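Local coordinates for ATP/GTP-binding site-containing protein A (Brucella abortus, PDB 6NTR) that functions in the periplasm to maintain the integrity of the bacterial cell envelope, at residues Leu133-Thr147 against Arg157-Gln169. Sequence-based numbering, arbitrary orientation.
Sequences LIGKAEAGQKFYQTT and RVVATTVVVGKQQ
Tyr144 and Val163, a hydrogen-bonded pair in the hairpin of antiparallel strands 143-148 and 159-165, show how one ring can join a hairpin to a helix. The side chains lie alongside each other, Val163 CB over one ring face, 3.8 Å from the centroid and 21° off the normal, a CH-pi contact. Against the opposite face rests the Lys136 chain, its CD 3.4 Å above the plane. A chi1 of 69° places CG between the backbone N and the carbonyl carbon, laying the ring between Val163 and Lys136. Val163 CG2 is the branch against the ring, 3.4 Å from Tyr144 CZ; CG1 reaches Leu133 CD1 at 3.6 Å while still touching Tyr144 CE2. Ala137 CB lies more loosely near Val165 CG1. A Schellman motif (Gly140 at C-prime) ends the helix, and a turn through Lys142 leads into strand 143-148.

On the same face, Thr146 CG2 lies 3.2 Å from Thr161 OG1, which hydrogen-bonds His129 of helix 126-138. Tyr144 N bonds to Val163 O at 3.1 Å. Val163 N returns to Tyr144 O at 2.9 Å. These bonds zip the strands in this register, satisfying the pair's backbone; apolar contacts, with the Thr161–His129 bond, hold the helix on the hairpin of this beta-barrel-like fold.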
loop_
_atom_site.group_PDB
_atom_site.type_symbol
_atom_site.label_atom_id
_atom_site.label_comp_id
_atom_site.label_asym_id
_atom_site.label_seq_id
_atom_site.Cartn_x
_atom_site.Cartn_y
_atom_site.Cartn_z
ATOM N N LEU A 133 -4.600 12.387 1.431
ATOM C CA LEU A 133 -4.178 12.461 0.046
ATOM C C LEU A 133 -5.318 12.924 -0.838
ATOM O O LEU A 133 -5.131 13.799 -1.686
ATOM C CB LEU A 133 -3.654 11.102 -0.388
ATOM C CG LEU A 133 -3.417 10.753 -1.854
ATOM C CD1 LEU A 133 -2.805 11.874 -2.640
ATOM C CD2 LEU A 133 -2.490 9.582 -1.869
ATOM N N ILE A 134 -6.514 12.368 -0.640
ATOM C CA ILE A 134 -7.665 12.768 -1.449
ATOM C C ILE A 134 -8.022 14.220 -1.187
ATOM O O ILE A 134 -8.249 14.994 -2.121
ATOM C CB ILE A 134 -8.878 11.852 -1.191
ATOM C CG1 ILE A 134 -8.570 10.410 -1.579
ATOM C CG2 ILE A 134 -10.077 12.313 -1.983
ATOM C CD1 ILE A 134 -9.593 9.428 -1.071
ATOM N N GLY A 135 -8.093 14.609 0.079
ATOM C CA GLY A 135 -8.455 15.966 0.432
ATOM C C GLY A 135 -7.514 16.972 -0.188
ATOM O O GLY A 135 -7.933 17.865 -0.925
ATOM N N LYS A 136 -6.226 16.815 0.094
ATOM C CA LYS A 136 -5.231 17.680 -0.517
ATOM C C LYS A 136 -5.404 17.711 -2.030
ATOM O O LYS A 136 -5.372 18.776 -2.646
ATOM C CB LYS A 136 -3.833 17.213 -0.111
ATOM C CG LYS A 136 -3.638 17.306 1.400
ATOM C CD LYS A 136 -2.198 17.470 1.843
ATOM C CE LYS A 136 -2.130 17.938 3.303
ATOM N NZ LYS A 136 -0.789 18.440 3.727
ATOM N N ALA A 137 -5.654 16.554 -2.639
ATOM C CA ALA A 137 -5.838 16.515 -4.084
ATOM C C ALA A 137 -7.077 17.278 -4.509
ATOM O O ALA A 137 -7.046 18.030 -5.488
ATOM C CB ALA A 137 -5.926 15.071 -4.556
ATOM N N GLU A 138 -8.184 17.077 -3.795
ATOM C CA GLU A 138 -9.437 17.754 -4.124
ATOM C C GLU A 138 -9.300 19.264 -4.011
ATOM O O GLU A 138 -9.903 20.012 -4.789
ATOM C CB GLU A 138 -10.548 17.272 -3.191
ATOM C CG GLU A 138 -11.176 15.954 -3.559
ATOM C CD GLU A 138 -12.319 15.612 -2.650
ATOM O OE1 GLU A 138 -12.399 16.171 -1.536
ATOM O OE2 GLU A 138 -13.158 14.796 -3.057
ATOM N N ALA A 139 -8.550 19.719 -3.015
ATOM C CA ALA A 139 -8.275 21.113 -2.739
ATOM C C ALA A 139 -7.137 21.664 -3.585
ATOM O O ALA A 139 -6.539 22.682 -3.224
ATOM C CB ALA A 139 -7.959 21.281 -1.255
ATOM N N GLY A 140 -6.813 21.000 -4.677
ATOM C CA GLY A 140 -5.789 21.468 -5.581
ATOM C C GLY A 140 -4.324 21.294 -5.249
ATOM O O GLY A 140 -3.482 21.706 -6.020
ATOM N N GLN A 141 -4.009 20.680 -4.126
ATOM C CA GLN A 141 -2.620 20.484 -3.760
ATOM C C GLN A 141 -1.969 19.498 -4.726
ATOM O O GLN A 141 -2.629 18.605 -5.220
ATOM C CB GLN A 141 -2.528 19.990 -2.328
ATOM C CG GLN A 141 -1.504 20.705 -1.480
ATOM C CD GLN A 141 -1.937 20.827 -0.043
ATOM O OE1 GLN A 141 -3.119 20.920 0.251
ATOM N NE2 GLN A 141 -0.979 20.830 0.862
ATOM N N LYS A 142 -0.695 19.705 -5.036
ATOM C CA LYS A 142 0.020 18.821 -5.947
ATOM C C LYS A 142 1.372 18.310 -5.449
ATOM O O LYS A 142 1.994 17.494 -6.103
ATOM C CB LYS A 142 0.159 19.464 -7.327
ATOM C CG LYS A 142 -1.138 20.028 -7.867
ATOM C CD LYS A 142 -1.904 19.021 -8.699
ATOM C CE LYS A 142 -3.398 19.199 -8.521
ATOM N NZ LYS A 142 -4.112 19.388 -9.807
ATOM N N PHE A 143 1.829 18.798 -4.307
ATOM C CA PHE A 143 3.099 18.366 -3.762
ATOM C C PHE A 143 3.114 18.560 -2.255
ATOM O O PHE A 143 2.825 19.638 -1.784
ATOM C CB PHE A 143 4.209 19.193 -4.398
ATOM C CG PHE A 143 5.457 18.430 -4.697
ATOM C CD1 PHE A 143 6.351 18.134 -3.699
ATOM C CD2 PHE A 143 5.746 18.040 -5.980
ATOM C CE1 PHE A 143 7.506 17.447 -3.973
ATOM C CE2 PHE A 143 6.901 17.352 -6.262
ATOM C CZ PHE A 143 7.782 17.058 -5.258
ATOM N N TYR A 144 3.455 17.532 -1.493
ATOM C CA TYR A 144 3.520 17.650 -0.037
ATOM C C TYR A 144 4.337 16.562 0.648
ATOM O O TYR A 144 4.601 15.538 0.077
ATOM C CB TYR A 144 2.142 17.839 0.607
ATOM C CG TYR A 144 1.214 16.653 0.567
ATOM C CD1 TYR A 144 1.194 15.726 1.593
ATOM C CD2 TYR A 144 0.336 16.480 -0.475
ATOM C CE1 TYR A 144 0.344 14.653 1.556
ATOM C CE2 TYR A 144 -0.515 15.408 -0.516
ATOM C CZ TYR A 144 -0.502 14.505 0.507
ATOM O OH TYR A 144 -1.347 13.454 0.461
ATOM N N GLN A 145 4.737 16.816 1.878
ATOM C CA GLN A 145 5.523 15.884 2.656
ATOM C C GLN A 145 4.773 15.561 3.939
ATOM O O GLN A 145 4.131 16.422 4.514
ATOM C CB GLN A 145 6.888 16.471 2.983
ATOM C CG GLN A 145 7.800 16.646 1.787
ATOM C CD GLN A 145 9.244 16.846 2.178
ATOM O OE1 GLN A 145 9.540 17.409 3.214
ATOM N NE2 GLN A 145 10.140 16.366 1.352
ATOM N N THR A 146 4.865 14.314 4.352
ATOM C CA THR A 146 4.195 13.832 5.538
ATOM C C THR A 146 4.854 12.550 5.989
ATOM O O THR A 146 5.850 12.132 5.433
ATOM C CB THR A 146 2.689 13.653 5.322
ATOM O OG1 THR A 146 2.072 13.371 6.571
ATOM C CG2 THR A 146 2.411 12.537 4.370
ATOM N N THR A 147 4.305 11.951 7.028
ATOM C CA THR A 147 4.824 10.705 7.572
ATOM C C THR A 147 3.708 9.704 7.626
ATOM O O THR A 147 2.558 10.052 7.450
ATOM C CB THR A 147 5.303 10.869 9.004
ATOM O OG1 THR A 147 4.223 11.354 9.794
ATOM C CG2 THR A 147 6.436 11.833 9.061
ATOM N N ARG A 157 8.776 1.516 12.644
ATOM C CA ARG A 157 9.152 2.885 12.323
ATOM C C ARG A 157 8.125 3.748 11.624
ATOM O O ARG A 157 7.102 3.276 11.182
ATOM C CB ARG A 157 10.451 2.906 11.538
ATOM C CG ARG A 157 10.257 2.849 10.051
ATOM C CD ARG A 157 10.221 1.420 9.586
ATOM N NE ARG A 157 10.494 1.312 8.171
ATOM C CZ ARG A 157 11.712 1.306 7.663
ATOM N NH1 ARG A 157 11.889 1.195 6.361
ATOM N NH2 ARG A 157 12.752 1.402 8.460
ATOM N N VAL A 158 8.414 5.043 11.578
ATOM C CA VAL A 158 7.605 6.009 10.846
ATOM C C VAL A 158 8.310 6.320 9.538
ATOM O O VAL A 158 9.542 6.459 9.499
ATOM C CB VAL A 158 7.376 7.282 11.672
ATOM C CG1 VAL A 158 8.687 7.810 12.194
ATOM C CG2 VAL A 158 6.712 8.319 10.826
ATOM N N VAL A 159 7.547 6.376 8.452
ATOM C CA VAL A 159 8.107 6.614 7.135
ATOM C C VAL A 159 7.659 7.975 6.655
ATOM O O VAL A 159 6.484 8.332 6.784
ATOM C CB VAL A 159 7.692 5.532 6.128
ATOM C CG1 VAL A 159 8.389 4.248 6.449
ATOM C CG2 VAL A 159 6.185 5.367 6.092
ATOM N N ALA A 160 8.596 8.724 6.088
ATOM C CA ALA A 160 8.292 9.979 5.431
ATOM C C ALA A 160 7.824 9.688 4.010
ATOM O O ALA A 160 8.488 8.942 3.283
ATOM C CB ALA A 160 9.530 10.872 5.414
ATOM N N THR A 161 6.687 10.248 3.635
ATOM C CA THR A 161 6.147 10.059 2.306
ATOM C C THR A 161 5.918 11.396 1.593
ATOM O O THR A 161 5.303 12.288 2.137
ATOM C CB THR A 161 4.844 9.240 2.337
ATOM O OG1 THR A 161 3.760 10.055 2.773
ATOM C CG2 THR A 161 4.980 8.068 3.272
ATOM N N THR A 162 6.409 11.516 0.369
ATOM C CA THR A 162 6.242 12.727 -0.416
ATOM C C THR A 162 5.227 12.407 -1.464
ATOM O O THR A 162 5.387 11.453 -2.184
ATOM C CB THR A 162 7.529 13.107 -1.142
ATOM O OG1 THR A 162 8.516 13.463 -0.190
ATOM C CG2 THR A 162 7.305 14.268 -2.052
ATOM N N VAL A 163 4.187 13.209 -1.559
ATOM C CA VAL A 163 3.146 12.964 -2.522
ATOM C C VAL A 163 3.182 13.962 -3.664
ATOM O O VAL A 163 3.293 15.137 -3.430
ATOM C CB VAL A 163 1.772 13.063 -1.851
ATOM C CG1 VAL A 163 0.671 12.770 -2.832
ATOM C CG2 VAL A 163 1.682 12.143 -0.651
ATOM N N VAL A 164 3.103 13.484 -4.896
ATOM C CA VAL A 164 3.066 14.330 -6.067
ATOM C C VAL A 164 1.796 13.977 -6.825
ATOM O O VAL A 164 1.593 12.833 -7.172
ATOM C CB VAL A 164 4.298 14.133 -6.962
ATOM C CG1 VAL A 164 4.170 14.934 -8.239
ATOM C CG2 VAL A 164 5.562 14.509 -6.225
ATOM N N VAL A 165 0.952 14.968 -7.090
ATOM C CA VAL A 165 -0.316 14.764 -7.779
ATOM C C VAL A 165 -0.293 15.494 -9.121
ATOM O O VAL A 165 0.307 16.564 -9.247
ATOM C CB VAL A 165 -1.484 15.255 -6.894
ATOM C CG1 VAL A 165 -2.806 14.806 -7.432
ATOM C CG2 VAL A 165 -1.295 14.786 -5.481
ATOM N N GLY A 166 -0.953 14.905 -10.124
ATOM C CA GLY A 166 -1.089 15.484 -11.438
ATOM C C GLY A 166 -2.511 15.922 -11.737
ATOM O O GLY A 166 -3.331 16.131 -10.837
ATOM N N LYS A 167 -2.795 16.126 -13.013
ATOM C CA LYS A 167 -4.110 16.583 -13.427
ATOM C C LYS A 167 -5.139 15.480 -13.546
ATOM O O LYS A 167 -4.818 14.368 -13.910
ATOM C CB LYS A 167 -4.024 17.385 -14.726
ATOM C CG LYS A 167 -3.734 16.571 -15.964
ATOM C CD LYS A 167 -3.686 17.441 -17.206
ATOM C CE LYS A 167 -2.254 17.633 -17.678
ATOM N NZ LYS A 167 -1.853 16.668 -18.735
ATOM N N GLN A 168 -6.384 15.796 -13.242
ATOM C CA GLN A 168 -7.428 14.806 -13.345
ATOM C C GLN A 168 -7.594 14.393 -14.786
ATOM O O GLN A 168 -7.648 15.222 -15.664
ATOM C CB GLN A 168 -8.738 15.363 -12.816
ATOM C CG GLN A 168 -8.688 15.751 -11.353
ATOM C CD GLN A 168 -9.932 16.479 -10.907
ATOM O OE1 GLN A 168 -11.024 16.196 -11.379
ATOM N NE2 GLN A 168 -9.769 17.437 -10.001
ATOM N N GLN A 169 -7.674 13.099 -15.018
ATOM C CA GLN A 169 -7.841 12.559 -16.343
ATOM C C GLN A 169 -8.814 11.403 -16.296
ATOM O O GLN A 169 -9.000 10.808 -15.264
ATOM C CB GLN A 169 -6.502 12.057 -16.869
ATOM C CG GLN A 169 -5.921 10.887 -16.096
ATOM C CD GLN A 169 -5.400 9.783 -16.986
ATOM O OE1 GLN A 169 -6.141 8.902 -17.396
ATOM N NE2 GLN A 169 -4.119 9.828 -17.287
#